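Local atomic coordinates of transcriptional regulator, LacI family (Burkholderia phymatum, PDB entry 2RGY), a protein that probably regulates transcription as a LacI-family repressor or activator, its periplasmic-binding-protein-like part sensing a small effector, perhaps a sugar. Residues Gly12-Thr17 / Leu57-Phe62; Arg35-His40 / Tyr260-Glu265; Ala120-Glu125 / Val272-Arg277; Gln182-Lys187 / Gln209-Ser214. All coordinates share one frame; numbering follows the deposited sequence.

Contact 1: Gly12-Thr17 / Leu57-Phe62; sequences GLFVPT and LEAVRF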
loop_
_atom_site.group_PDB
_atom_site.type_symbol
_atom_site.label_atom_id
_atom_site.label_comp_id
_atom_site.label_asym_id
_atom_site.label_seq_id
_atom_site.Cartn_x
_atom_site.Cartn_y
_atom_site.Cartn_z
ATOM N N GLY A 12 -5.895 -0.304 -20.435
ATOM C CA GLY A 12 -4.706 0.197 -19.770
ATOM C C GLY A 12 -5.069 1.027 -18.558
ATOM O O GLY A 12 -6.130 1.638 -18.535
ATOM N N LEU A 13 -4.200 1.046 -17.552
ATOM C CA LEU A 13 -4.450 1.811 -16.337
ATOM C C LEU A 13 -3.212 2.550 -15.844
ATOM O O LEU A 13 -2.171 1.939 -15.608
ATOM C CB LEU A 13 -4.939 0.888 -15.217
ATOM C CG LEU A 13 -4.931 1.487 -13.803
ATOM C CD1 LEU A 13 -5.863 2.688 -13.725
ATOM C CD2 LEU A 13 -5.360 0.420 -12.803
ATOM N N PHE A 14 -3.320 3.863 -15.692
ATOM C CA PHE A 14 -2.197 4.626 -15.176
ATOM C C PHE A 14 -2.491 5.127 -13.766
ATOM O O PHE A 14 -3.553 5.691 -13.504
ATOM C CB PHE A 14 -1.879 5.843 -16.036
ATOM C CG PHE A 14 -0.834 6.736 -15.425
ATOM C CD1 PHE A 14 0.519 6.439 -15.567
ATOM C CD2 PHE A 14 -1.206 7.844 -14.652
ATOM C CE1 PHE A 14 1.501 7.231 -14.947
ATOM C CE2 PHE A 14 -0.238 8.645 -14.025
ATOM C CZ PHE A 14 1.122 8.335 -14.175
ATOM N N VAL A 15 -1.542 4.908 -12.867
ATOM C CA VAL A 15 -1.639 5.377 -11.496
ATOM C C VAL A 15 -0.266 5.989 -11.226
ATOM O O VAL A 15 0.761 5.458 -11.666
ATOM C CB VAL A 15 -1.913 4.232 -10.497
ATOM C CG1 VAL A 15 -3.298 3.662 -10.727
ATOM C CG2 VAL A 15 -0.858 3.148 -10.643
ATOM N N PRO A 16 -0.226 7.123 -10.521
ATOM C CA PRO A 16 1.054 7.775 -10.228
ATOM C C PRO A 16 2.007 6.974 -9.346
ATOM O O PRO A 16 3.189 7.311 -9.255
ATOM C CB PRO A 16 0.630 9.091 -9.590
ATOM C CG PRO A 16 -0.676 8.744 -8.935
ATOM C CD PRO A 16 -1.354 7.891 -9.966
ATOM N N THR A 17 1.503 5.916 -8.712
ATOM C CA THR A 17 2.324 5.073 -7.837
ATOM C C THR A 17 1.520 3.858 -7.369
ATOM O O THR A 17 0.294 3.910 -7.324
ATOM C CB THR A 17 2.807 5.878 -6.598
ATOM O OG1 THR A 17 3.716 5.088 -5.820
ATOM C CG2 THR A 17 1.622 6.287 -5.731
ATOM N N LEU A 57 2.662 11.733 -18.782
ATOM C CA LEU A 57 2.417 11.875 -20.211
ATOM C C LEU A 57 3.045 10.705 -20.954
ATOM O O LEU A 57 2.409 10.090 -21.808
ATOM C CB LEU A 57 3.006 13.191 -20.743
ATOM C CG LEU A 57 2.192 14.491 -20.705
ATOM C CD1 LEU A 57 0.805 14.223 -21.265
ATOM C CD2 LEU A 57 2.104 15.042 -19.293
ATOM N N GLU A 58 4.292 10.396 -20.617
ATOM C CA GLU A 58 5.013 9.306 -21.257
ATOM C C GLU A 58 4.356 7.949 -20.970
ATOM O O GLU A 58 4.217 7.113 -21.863
ATOM C CB GLU A 58 6.470 9.290 -20.780
ATOM C CG GLU A 58 7.183 10.625 -20.935
ATOM C CD GLU A 58 8.617 10.609 -20.410
ATOM O OE1 GLU A 58 8.875 9.991 -19.348
ATOM O OE2 GLU A 58 9.493 11.233 -21.055
ATOM N N ALA A 59 3.954 7.734 -19.724
ATOM C CA ALA A 59 3.329 6.473 -19.346
ATOM C C ALA A 59 2.004 6.260 -20.072
ATOM O O ALA A 59 1.748 5.177 -20.598
ATOM C CB ALA A 59 3.119 6.431 -17.851
ATOM N N VAL A 60 1.156 7.284 -20.105
ATOM C CA VAL A 60 -0.124 7.152 -20.794
ATOM C C VAL A 60 0.093 6.944 -22.295
ATOM O O VAL A 60 -0.599 6.139 -22.916
ATOM C CB VAL A 60 -1.030 8.379 -20.562
ATOM C CG1 VAL A 60 -2.339 8.204 -21.314
ATOM C CG2 VAL A 60 -1.303 8.544 -19.070
ATOM N N ARG A 61 1.052 7.655 -22.884
ATOM C CA ARG A 61 1.330 7.471 -24.309
ATOM C C ARG A 61 1.838 6.052 -24.580
ATOM O O ARG A 61 1.611 5.497 -25.650
ATOM C CB ARG A 61 2.343 8.517 -24.798
ATOM C CG ARG A 61 1.736 9.914 -24.952
ATOM C CD ARG A 61 2.715 10.943 -25.541
ATOM N NE ARG A 61 3.837 11.228 -24.647
ATOM C CZ ARG A 61 4.259 12.452 -24.320
ATOM N NH1 ARG A 61 3.658 13.537 -24.805
ATOM N NH2 ARG A 61 5.294 12.592 -23.505
ATOM N N PHE A 62 2.513 5.471 -23.594
ATOM C CA PHE A 62 3.049 4.113 -23.680
ATOM C C PHE A 62 1.899 3.095 -23.676
ATOM O O PHE A 62 1.982 2.048 -24.311
ATOM C CB PHE A 62 3.971 3.859 -22.484
ATOM C CG PHE A 62 4.652 2.519 -22.502
ATOM C CD1 PHE A 62 5.435 2.137 -23.591
ATOM C CD2 PHE A 62 4.550 1.650 -21.403
ATOM C CE1 PHE A 62 6.118 0.909 -23.599
ATOM C CE2 PHE A 62 5.229 0.418 -21.391
ATOM C CZ PHE A 62 6.018 0.043 -22.499
#

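Contact 2: Arg35-His40 / Tyr260-Glu265; sequences RAVHRH and YGTKWE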
loop_
_atom_site.group_PDB
_atom_site.type_symbol
_atom_site.label_atom_id
_atom_site.label_comp_id
_atom_site.label_asym_id
_atom_site.label_seq_id
_atom_site.Cartn_x
_atom_site.Cartn_y
_atom_site.Cartn_z
ATOM N N ARG A 35 -11.815 -8.599 -14.846
ATOM C CA ARG A 35 -11.825 -10.050 -14.694
ATOM C C ARG A 35 -13.248 -10.554 -14.929
ATOM O O ARG A 35 -13.455 -11.577 -15.582
ATOM C CB ARG A 35 -11.387 -10.450 -13.289
ATOM C CG ARG A 35 -11.171 -11.944 -13.130
ATOM C CD ARG A 35 -9.848 -12.349 -13.772
ATOM N NE ARG A 35 -8.735 -11.638 -13.143
ATOM C CZ ARG A 35 -8.172 -11.989 -11.990
ATOM N NH1 ARG A 35 -8.598 -13.059 -11.324
ATOM N NH2 ARG A 35 -7.194 -11.246 -11.486
ATOM N N ALA A 36 -14.215 -9.814 -14.393
ATOM C CA ALA A 36 -15.629 -10.153 -14.525
ATOM C C ALA A 36 -16.035 -10.335 -15.990
ATOM O O ALA A 36 -16.937 -11.123 -16.297
ATOM C CB ALA A 36 -16.485 -9.066 -13.876
ATOM N N VAL A 37 -15.392 -9.596 -16.893
ATOM C CA VAL A 37 -15.708 -9.744 -18.308
ATOM C C VAL A 37 -14.608 -10.509 -19.028
ATOM O O VAL A 37 -14.423 -10.374 -20.238
ATOM C CB VAL A 37 -15.955 -8.384 -19.001
ATOM C CG1 VAL A 37 -17.167 -7.718 -18.382
ATOM C CG2 VAL A 37 -14.731 -7.490 -18.897
ATOM N N HIS A 38 -13.884 -11.317 -18.259
ATOM C CA HIS A 38 -12.813 -12.163 -18.778
ATOM C C HIS A 38 -11.737 -11.433 -19.574
ATOM O O HIS A 38 -11.251 -11.946 -20.580
ATOM C CB HIS A 38 -13.421 -13.276 -19.634
ATOM C CG HIS A 38 -14.511 -14.032 -18.940
ATOM N ND1 HIS A 38 -14.301 -14.733 -17.771
ATOM C CD2 HIS A 38 -15.827 -14.172 -19.232
ATOM C CE1 HIS A 38 -15.440 -15.271 -17.371
ATOM N NE2 HIS A 38 -16.380 -14.946 -18.240
ATOM N N ARG A 39 -11.360 -10.245 -19.116
ATOM C CA ARG A 39 -10.331 -9.472 -19.791
ATOM C C ARG A 39 -9.256 -9.009 -18.809
ATOM O O ARG A 39 -9.433 -9.118 -17.598
ATOM C CB ARG A 39 -10.968 -8.301 -20.540
ATOM C CG ARG A 39 -11.806 -8.782 -21.732
ATOM C CD ARG A 39 -12.509 -7.647 -22.452
ATOM N NE ARG A 39 -13.185 -8.077 -23.679
ATOM C CZ ARG A 39 -14.416 -8.585 -23.738
ATOM N NH1 ARG A 39 -15.138 -8.751 -22.636
ATOM N NH2 ARG A 39 -14.945 -8.892 -24.913
ATOM N N HIS A 40 -8.153 -8.486 -19.334
ATOM C CA HIS A 40 -7.026 -8.084 -18.502
ATOM C C HIS A 40 -6.709 -6.593 -18.389
ATOM O O HIS A 40 -7.211 -5.760 -19.141
ATOM C CB HIS A 40 -5.768 -8.799 -18.985
ATOM C CG HIS A 40 -5.913 -10.285 -19.102
ATOM N ND1 HIS A 40 -6.663 -10.888 -20.090
ATOM C CD2 HIS A 40 -5.365 -11.288 -18.381
ATOM C CE1 HIS A 40 -6.564 -12.200 -19.976
ATOM N NE2 HIS A 40 -5.782 -12.470 -18.948
ATOM N N TYR A 260 -16.449 -2.866 -24.741
ATOM C CA TYR A 260 -16.876 -4.229 -24.993
ATOM C C TYR A 260 -18.360 -4.545 -25.119
ATOM O O TYR A 260 -18.733 -5.718 -25.156
ATOM C CB TYR A 260 -16.248 -5.135 -23.938
ATOM C CG TYR A 260 -14.755 -4.920 -23.778
ATOM C CD1 TYR A 260 -13.885 -5.132 -24.842
ATOM C CD2 TYR A 260 -14.209 -4.530 -22.555
ATOM C CE1 TYR A 260 -12.510 -4.967 -24.696
ATOM C CE2 TYR A 260 -12.835 -4.364 -22.399
ATOM C CZ TYR A 260 -11.989 -4.585 -23.474
ATOM O OH TYR A 260 -10.624 -4.450 -23.332
ATOM N N GLY A 261 -19.208 -3.527 -25.174
ATOM C CA GLY A 261 -20.623 -3.789 -25.349
ATOM C C GLY A 261 -21.443 -4.230 -24.151
ATOM O O GLY A 261 -22.566 -4.722 -24.326
ATOM N N THR A 262 -20.907 -4.074 -22.942
ATOM C CA THR A 262 -21.656 -4.439 -21.748
ATOM C C THR A 262 -22.753 -3.393 -21.588
ATOM O O THR A 262 -22.728 -2.366 -22.260
ATOM C CB THR A 262 -20.769 -4.409 -20.497
ATOM O OG1 THR A 262 -19.951 -3.232 -20.528
ATOM C CG2 THR A 262 -19.890 -5.637 -20.445
ATOM N N LYS A 263 -23.718 -3.653 -20.713
ATOM C CA LYS A 263 -24.793 -2.697 -20.489
ATOM C C LYS A 263 -25.000 -2.348 -19.015
ATOM O O LYS A 263 -26.108 -2.422 -18.493
ATOM C CB LYS A 263 -26.107 -3.203 -21.098
ATOM C CG LYS A 263 -26.409 -2.602 -22.468
ATOM C CD LYS A 263 -25.743 -3.374 -23.586
ATOM C CE LYS A 263 -25.442 -2.488 -24.807
ATOM N NZ LYS A 263 -26.596 -1.685 -25.323
ATOM N N TRP A 264 -23.919 -1.956 -18.353
ATOM C CA TRP A 264 -23.972 -1.568 -16.952
ATOM C C TRP A 264 -24.712 -0.256 -16.776
ATOM O O TRP A 264 -24.574 0.641 -17.603
ATOM C CB TRP A 264 -22.562 -1.325 -16.415
ATOM C CG TRP A 264 -21.698 -2.532 -16.274
ATOM C CD1 TRP A 264 -20.615 -2.868 -17.039
ATOM C CD2 TRP A 264 -21.785 -3.517 -15.242
ATOM N NE1 TRP A 264 -20.017 -4.002 -16.533
ATOM C CE2 TRP A 264 -20.714 -4.417 -15.433
ATOM C CE3 TRP A 264 -22.663 -3.721 -14.172
ATOM C CZ2 TRP A 264 -20.498 -5.509 -14.580
ATOM C CZ3 TRP A 264 -22.447 -4.811 -13.325
ATOM C CH2 TRP A 264 -21.374 -5.688 -13.534
ATOM N N GLU A 265 -25.492 -0.130 -15.707
ATOM C CA GLU A 265 -26.135 1.145 -15.431
ATOM C C GLU A 265 -25.003 1.850 -14.700
ATOM O O GLU A 265 -24.326 1.238 -13.869
ATOM C CB GLU A 265 -27.349 0.987 -14.504
ATOM C CG GLU A 265 -28.526 0.270 -15.155
ATOM C CD GLU A 265 -29.754 0.219 -14.257
ATOM O OE1 GLU A 265 -29.708 -0.479 -13.208
ATOM O OE2 GLU A 265 -30.761 0.880 -14.603
#

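Contact 3: Ala120-Glu125 / Val272-Arg277; sequences AATLIE and VTVSMR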
loop_
_atom_site.group_PDB
_atom_site.type_symbol
_atom_site.label_atom_id
_atom_site.label_comp_id
_atom_site.label_asym_id
_atom_site.label_seq_id
_atom_site.Cartn_x
_atom_site.Cartn_y
_atom_site.Cartn_z
ATOM N N ALA A 120 -13.466 20.332 8.240
ATOM C CA ALA A 120 -13.490 21.535 9.049
ATOM C C ALA A 120 -14.579 21.451 10.114
ATOM O O ALA A 120 -14.335 21.766 11.274
ATOM C CB ALA A 120 -13.711 22.761 8.167
ATOM N N ALA A 121 -15.775 21.021 9.724
ATOM C CA ALA A 121 -16.894 20.924 10.656
ATOM C C ALA A 121 -16.618 19.960 11.794
ATOM O O ALA A 121 -17.046 20.191 12.924
ATOM C CB ALA A 121 -18.157 20.505 9.920
ATOM N N THR A 122 -15.918 18.870 11.496
ATOM C CA THR A 122 -15.593 17.900 12.529
ATOM C C THR A 122 -14.749 18.610 13.585
ATOM O O THR A 122 -15.066 18.579 14.773
ATOM C CB THR A 122 -14.786 16.702 11.969
ATOM O OG1 THR A 122 -15.499 16.093 10.888
ATOM C CG2 THR A 122 -14.568 15.663 13.057
ATOM N N LEU A 123 -13.686 19.272 13.144
ATOM C CA LEU A 123 -12.803 19.985 14.057
ATOM C C LEU A 123 -13.518 21.111 14.804
ATOM O O LEU A 123 -13.432 21.216 16.025
ATOM C CB LEU A 123 -11.608 20.557 13.294
ATOM C CG LEU A 123 -10.663 19.504 12.702
ATOM C CD1 LEU A 123 -9.571 20.170 11.871
ATOM C CD2 LEU A 123 -10.058 18.678 13.832
ATOM N N ILE A 124 -14.224 21.955 14.070
ATOM C CA ILE A 124 -14.908 23.059 14.705
ATOM C C ILE A 124 -15.969 22.599 15.694
ATOM O O ILE A 124 -16.099 23.174 16.765
ATOM C CB ILE A 124 -15.525 23.998 13.658
ATOM C CG1 ILE A 124 -14.396 24.775 12.963
ATOM C CG2 ILE A 124 -16.492 24.979 14.334
ATOM C CD1 ILE A 124 -14.788 25.383 11.644
ATOM N N GLU A 125 -16.703 21.547 15.353
ATOM C CA GLU A 125 -17.740 21.039 16.239
ATOM C C GLU A 125 -17.151 20.491 17.534
ATOM O O GLU A 125 -17.851 20.365 18.543
ATOM C CB GLU A 125 -18.560 19.963 15.526
ATOM C CG GLU A 125 -19.423 20.541 14.397
ATOM C CD GLU A 125 -20.220 19.489 13.655
ATOM O OE1 GLU A 125 -20.007 18.282 13.907
ATOM O OE2 GLU A 125 -21.063 19.865 12.807
ATOM N N VAL A 272 -20.146 11.521 0.793
ATOM C CA VAL A 272 -18.889 11.588 1.501
ATOM C C VAL A 272 -19.336 11.737 2.956
ATOM O O VAL A 272 -20.282 12.473 3.259
ATOM C CB VAL A 272 -18.075 12.808 1.051
ATOM C CG1 VAL A 272 -18.852 14.064 1.346
ATOM C CG2 VAL A 272 -16.733 12.838 1.756
ATOM N N THR A 273 -18.687 11.007 3.846
ATOM C CA THR A 273 -19.022 11.055 5.259
ATOM C C THR A 273 -17.726 11.094 6.057
ATOM O O THR A 273 -16.632 11.089 5.481
ATOM C CB THR A 273 -19.803 9.807 5.685
ATOM O OG1 THR A 273 -19.048 8.641 5.335
ATOM C CG2 THR A 273 -21.169 9.760 4.988
ATOM N N VAL A 274 -17.844 11.145 7.377
ATOM C CA VAL A 274 -16.660 11.163 8.220
ATOM C C VAL A 274 -16.595 9.900 9.054
ATOM O O VAL A 274 -17.557 9.539 9.731
ATOM C CB VAL A 274 -16.642 12.378 9.152
ATOM C CG1 VAL A 274 -15.489 12.268 10.121
ATOM C CG2 VAL A 274 -16.492 13.643 8.335
ATOM N N SER A 275 -15.461 9.218 8.986
ATOM C CA SER A 275 -15.275 8.006 9.758
ATOM C C SER A 275 -14.655 8.408 11.087
ATOM O O SER A 275 -13.451 8.622 11.183
ATOM C CB SER A 275 -14.370 7.037 9.001
ATOM O OG SER A 275 -14.963 6.701 7.759
HETATM N N MSE A 276 -15.498 8.535 12.104
HETATM C CA MSE A 276 -15.043 8.937 13.426
HETATM C C MSE A 276 -14.317 7.813 14.137
HETATM O O MSE A 276 -14.879 6.740 14.356
HETATM C CB MSE A 276 -16.227 9.390 14.292
HETATM C CG MSE A 276 -16.765 10.787 14.002
HETATM SE SE MSE A 276 -15.614 12.155 14.365
HETATM C CE MSE A 276 -15.019 11.716 15.969
ATOM N N ARG A 277 -13.063 8.060 14.494
ATOM C CA ARG A 277 -12.286 7.053 15.202
ATOM C C ARG A 277 -11.771 7.656 16.494
ATOM O O ARG A 277 -12.564 8.213 17.251
ATOM C CB ARG A 277 -11.163 6.521 14.303
ATOM C CG ARG A 277 -11.725 5.872 13.030
ATOM C CD ARG A 277 -10.852 4.744 12.511
ATOM N NE ARG A 277 -11.442 4.058 11.360
ATOM C CZ ARG A 277 -11.502 4.562 10.131
ATOM N NH1 ARG A 277 -11.006 5.766 9.878
ATOM N NH2 ARG A 277 -12.048 3.856 9.150
#

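Contact 4: Gln182-Lys187 / Gln209-Ser214; sequences QLLESK and QQLGIS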
loop_
_atom_site.group_PDB
_atom_site.type_symbol
_atom_site.label_atom_id
_atom_site.label_comp_id
_atom_site.label_asym_id
_atom_site.label_seq_id
_atom_site.Cartn_x
_atom_site.Cartn_y
_atom_site.Cartn_z
ATOM N N GLN A 182 7.947 21.209 9.839
ATOM C CA GLN A 182 7.964 22.615 9.474
ATOM C C GLN A 182 6.907 23.368 10.286
ATOM O O GLN A 182 7.141 24.494 10.736
ATOM C CB GLN A 182 7.695 22.778 7.977
ATOM C CG GLN A 182 7.847 24.215 7.469
ATOM C CD GLN A 182 7.501 24.371 5.989
ATOM O OE1 GLN A 182 7.995 23.628 5.136
ATOM N NE2 GLN A 182 6.657 25.350 5.680
ATOM N N LEU A 183 5.755 22.734 10.490
ATOM C CA LEU A 183 4.668 23.345 11.244
ATOM C C LEU A 183 5.047 23.575 12.701
ATOM O O LEU A 183 4.884 24.672 13.221
ATOM C CB LEU A 183 3.419 22.464 11.169
ATOM C CG LEU A 183 2.219 22.895 12.005
ATOM C CD1 LEU A 183 1.725 24.275 11.556
ATOM C CD2 LEU A 183 1.120 21.852 11.870
ATOM N N LEU A 184 5.548 22.537 13.360
ATOM C CA LEU A 184 5.955 22.628 14.766
ATOM C C LEU A 184 7.087 23.619 14.989
ATOM O O LEU A 184 7.151 24.291 16.028
ATOM C CB LEU A 184 6.401 21.254 15.267
ATOM C CG LEU A 184 5.310 20.196 15.257
ATOM C CD1 LEU A 184 5.895 18.830 15.582
ATOM C CD2 LEU A 184 4.243 20.591 16.256
ATOM N N GLU A 185 7.993 23.684 14.019
ATOM C CA GLU A 185 9.142 24.579 14.079
ATOM C C GLU A 185 8.703 26.034 13.940
ATOM O O GLU A 185 9.337 26.940 14.494
ATOM C CB GLU A 185 10.132 24.230 12.957
ATOM C CG GLU A 185 10.973 22.971 13.210
ATOM C CD GLU A 185 11.657 22.441 11.941
ATOM O OE1 GLU A 185 11.855 23.227 10.988
ATOM O OE2 GLU A 185 12.010 21.238 11.898
ATOM N N SER A 186 7.617 26.256 13.203
ATOM C CA SER A 186 7.127 27.615 13.001
ATOM C C SER A 186 6.599 28.185 14.310
ATOM O O SER A 186 6.549 29.397 14.468
ATOM C CB SER A 186 6.014 27.651 11.950
ATOM O OG SER A 186 4.766 27.290 12.516
ATOM N N LYS A 187 6.201 27.306 15.229
ATOM C CA LYS A 187 5.680 27.705 16.537
ATOM C C LYS A 187 4.245 28.204 16.452
ATOM O O LYS A 187 3.664 28.613 17.459
ATOM C CB LYS A 187 6.572 28.789 17.167
ATOM C CG LYS A 187 8.010 28.339 17.399
ATOM C CD LYS A 187 8.072 27.190 18.396
ATOM C CE LYS A 187 9.510 26.720 18.601
ATOM N NZ LYS A 187 9.632 25.775 19.758
ATOM N N GLN A 209 4.178 11.674 18.149
ATOM C CA GLN A 209 4.528 10.623 19.097
ATOM C C GLN A 209 6.000 10.746 19.499
ATOM O O GLN A 209 6.351 10.537 20.663
ATOM C CB GLN A 209 4.244 9.245 18.484
ATOM C CG GLN A 209 4.243 8.060 19.467
ATOM C CD GLN A 209 5.638 7.591 19.856
ATOM O OE1 GLN A 209 6.591 7.748 19.092
ATOM N NE2 GLN A 209 5.756 6.991 21.039
ATOM N N GLN A 210 6.850 11.107 18.543
ATOM C CA GLN A 210 8.275 11.270 18.818
ATOM C C GLN A 210 8.536 12.417 19.802
ATOM O O GLN A 210 9.505 12.373 20.558
ATOM C CB GLN A 210 9.053 11.541 17.520
ATOM C CG GLN A 210 8.967 10.423 16.486
ATOM C CD GLN A 210 9.698 10.747 15.189
ATOM O OE1 GLN A 210 10.128 11.880 14.960
ATOM N NE2 GLN A 210 9.821 9.750 14.321
ATOM N N LEU A 211 7.673 13.435 19.799
ATOM C CA LEU A 211 7.864 14.590 20.678
ATOM C C LEU A 211 6.995 14.620 21.932
ATOM O O LEU A 211 7.027 15.584 22.695
ATOM C CB LEU A 211 7.654 15.880 19.880
ATOM C CG LEU A 211 8.590 16.067 18.682
ATOM C CD1 LEU A 211 8.118 17.242 17.820
ATOM C CD2 LEU A 211 10.004 16.292 19.187
ATOM N N GLY A 212 6.213 13.571 22.147
ATOM C CA GLY A 212 5.374 13.534 23.328
ATOM C C GLY A 212 4.115 14.374 23.218
ATOM O O GLY A 212 3.492 14.688 24.234
ATOM N N ILE A 213 3.745 14.748 21.995
ATOM C CA ILE A 213 2.538 15.531 21.762
ATOM C C ILE A 213 1.409 14.524 21.580
ATOM O O ILE A 213 1.344 13.830 20.562
ATOM C CB ILE A 213 2.665 16.385 20.489
ATOM C CG1 ILE A 213 3.779 17.418 20.681
ATOM C CG2 ILE A 213 1.327 17.047 20.176
ATOM C CD1 ILE A 213 4.246 18.065 19.402
ATOM N N SER A 214 0.524 14.448 22.567
ATOM C CA SER A 214 -0.571 13.500 22.532
ATOM C C SER A 214 -1.695 13.815 21.554
ATOM O O SER A 214 -2.049 14.974 21.308
ATOM C CB SER A 214 -1.140 13.312 23.945
ATOM O OG SER A 214 -1.519 14.556 24.508
#

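Contact 1: Gly12-Thr17 / Leu57-Phe62
Phe14 packs its ring on the helix segment Leu57-Phe62, overlapping the methyl of Ala59 and one branch of Val60. CE1 of Phe14 comes to 3.4 Å from CB of Ala59, and CD1 of Phe14 is at 3.5 Å from the same methyl, so the CD1-CE1 part of the ring meets Ala59. Nearer the backbone, CG2 of Val60 sits 4.1 Å from CG of Phe14 and equally far from CB of Phe14, and the two side chains cross at about a right angle. Both partners approach the ring obliquely. With CG anti to the backbone N (chi1 173°), the ring is directed at the helix, where it meets Ala59 and Val60. No hydrogen bond joins the segments; all three touching residues are buried and apolar, and the nearest CA atoms, those of Phe14 and Val60, stand 6.5 Å apart. Strand 10-14 is inside the parallel sheet, bonded to strands 40-44 and 70-73, as in a Rossmann-like subdomain. Helix 52-65 covers it here, Phe14 also touching Ala56 and Leu63, while helix 80-89 meets Val60 through Leu86, and helix 21-36 packs on Leu13.

Contact 2: Arg35-His40 / Tyr260-Glu265
Val37 and Thr262 hold the nearest pair of CA atoms, 8.7 Å apart, where two segments of the chain, each just past the end of a helix, come together. Helix 21-36 ends in a Schellman motif with His38, at positive phi, as the C-prime residue: His38 N bonds to Arg35 O at 2.7 Å. Across from it, Gly261 takes positive phi (79°) directly after helix 244-260, a conformation that by itself calls for glycine. The side-chain contact is carried mainly by Arg39, whose guanidinium lies flat over one face of the Tyr260 ring with the planes 19° apart. CZ of Arg39 is 4.0 Å from the centroid of the Tyr260 ring, over its face, which meets the geometry of a cation-pi interaction. The arginine chain, extended from CG to NE, runs past the tyrosine in the opposite direction: CD lies over the ring while the guanidinium reaches back toward CB of Tyr260. Beside this stack, CG1 of Val37 meets CG2 of Thr262 at 4.0 Å, the two crossing at about a right angle. The hydroxyls of Tyr260 and Thr262 are used elsewhere, Tyr260 OH by Asp69 and Thr262 OG1 by Asn257. The bond to Asp69 probably helps to hold the ring in place beneath the arginine. Cation-pi attraction and methyl contact, with no hydrogen bond across the segments, therefore join the two helix ends at the surface, and the carboxylate of Asp69 would probably enrich the ring's electron density and favour the positive charge above it.

Contact 3: Ala120-Glu125 / Val272-Arg277
Thr122 meets both Val274 and Met276, and the helix that carries it can be followed from Ala120. Ala120 faces the other flank of helix 112-125, where it touches Phe150 and Leu154 of helix 141-155, and its carbonyl O accepts the backbone N of Ile124 at 2.8 Å. Thr122 is the residue whose side chain points toward the strand. The hydroxyl oxygen, anti to the carbonyl carbon (chi1 -56°), packs 3.7 Å from CG2 of Val274 and 3.9 Å from CG1 of Val274, so it rests against both branches of the valine. This is van der Waals contact: the polar need of Thr122 OG1 is met one turn back, by a hydrogen bond with Leu118 O. Leu118 also touches Val274, which thus packs on two successive turns of the helix. The same rotation sends CG2 of Thr122 to the selenium of Met276, a selenomethionine, at 3.9 Å; the bends at chi2 and chi3 fold that chain back, so its end comes nearer the helix than its start suggests. Strand 273-275 is the antiparallel edge strand of the mixed sheet in the periplasmic-binding-protein-like fold, bonded to strand 238-241 through Thr273 with His241 and Ser275 with Ser239. Helix 112-125 packs on side chains of this outermost strand. Further on, Ile124 returns to helix 141-155, touching Leu154, and the carbonyl O of Glu125 accepts a hydrogen bond from Arg282 near the end of the modelled chain.

Contact 4: Gln182-Lys187 / Gln209-Ser214
Leu184 reaches across to Leu211 and Ile213, joining the C-terminal ends of two helices in the periplasmic-binding-protein-like fold, helix 173-186 and helix 198-210, with strand 192-195 between them in sequence, part of the alternating alpha/beta succession of the mixed sheet. The interaction across the segments is wholly apolar. CD1 of Leu184 comes to 3.5 Å from CD1 of Leu211, and its other branch, CD2, lies 4.0 Å from CD1 of Ile213. Both pairs meet tip to tip, so the fork of one leucine is divided between two partners. All three side chains leave the backbone with the first torsion near -60°, and the leucine CG stands anti to its carbonyl carbon (chi1 -63° for Leu184), directing the branches to the two partners. Leu184 also touches Phe208 on helix 198-210, and Phe208 packs on Ile213, which widens the apolar patch at this surface. The backbones stay well apart, 10.2 Å between CA of Leu184 and CA of Leu211, so only side-chain ends bridge the gap. Turn geometry supplies the second kind of evidence. Gly212, at positive phi, forms the Schellman motif after helix 198-210 and places Leu211 and Ile213 on its two sides in sequence, both directed at Leu184. Lys187 likewise leaves its helix with positive phi. Within that last turn Ser186 OG donates to Leu183 O at 2.7 Å, the donor tilted 17° from the carbonyl plane.

From the N terminus, strand 10-14 enters contact 1, which closes a loop of 39 residues at helix 52-65 and ties the parallel sheet to one of its covering helices. Contact 2 opens inside that loop and closes 220 residues later, joining the end of helix 21-36 to the loop after helix 244-260, so the two cross. Contact 3 crosses contact 2 in turn, joining helix 112-125 to strand 273-275, the outermost strand of the mixed sheet. Contact 4, nested inside the loops of both contacts 2 and 3, ties the ends of helices 173-186 and 198-210. Contacts 1 and 2 touch the second subunit; contacts 2 and 4 lie about 50 Å apart between centres, on opposite sides of the chain's centre.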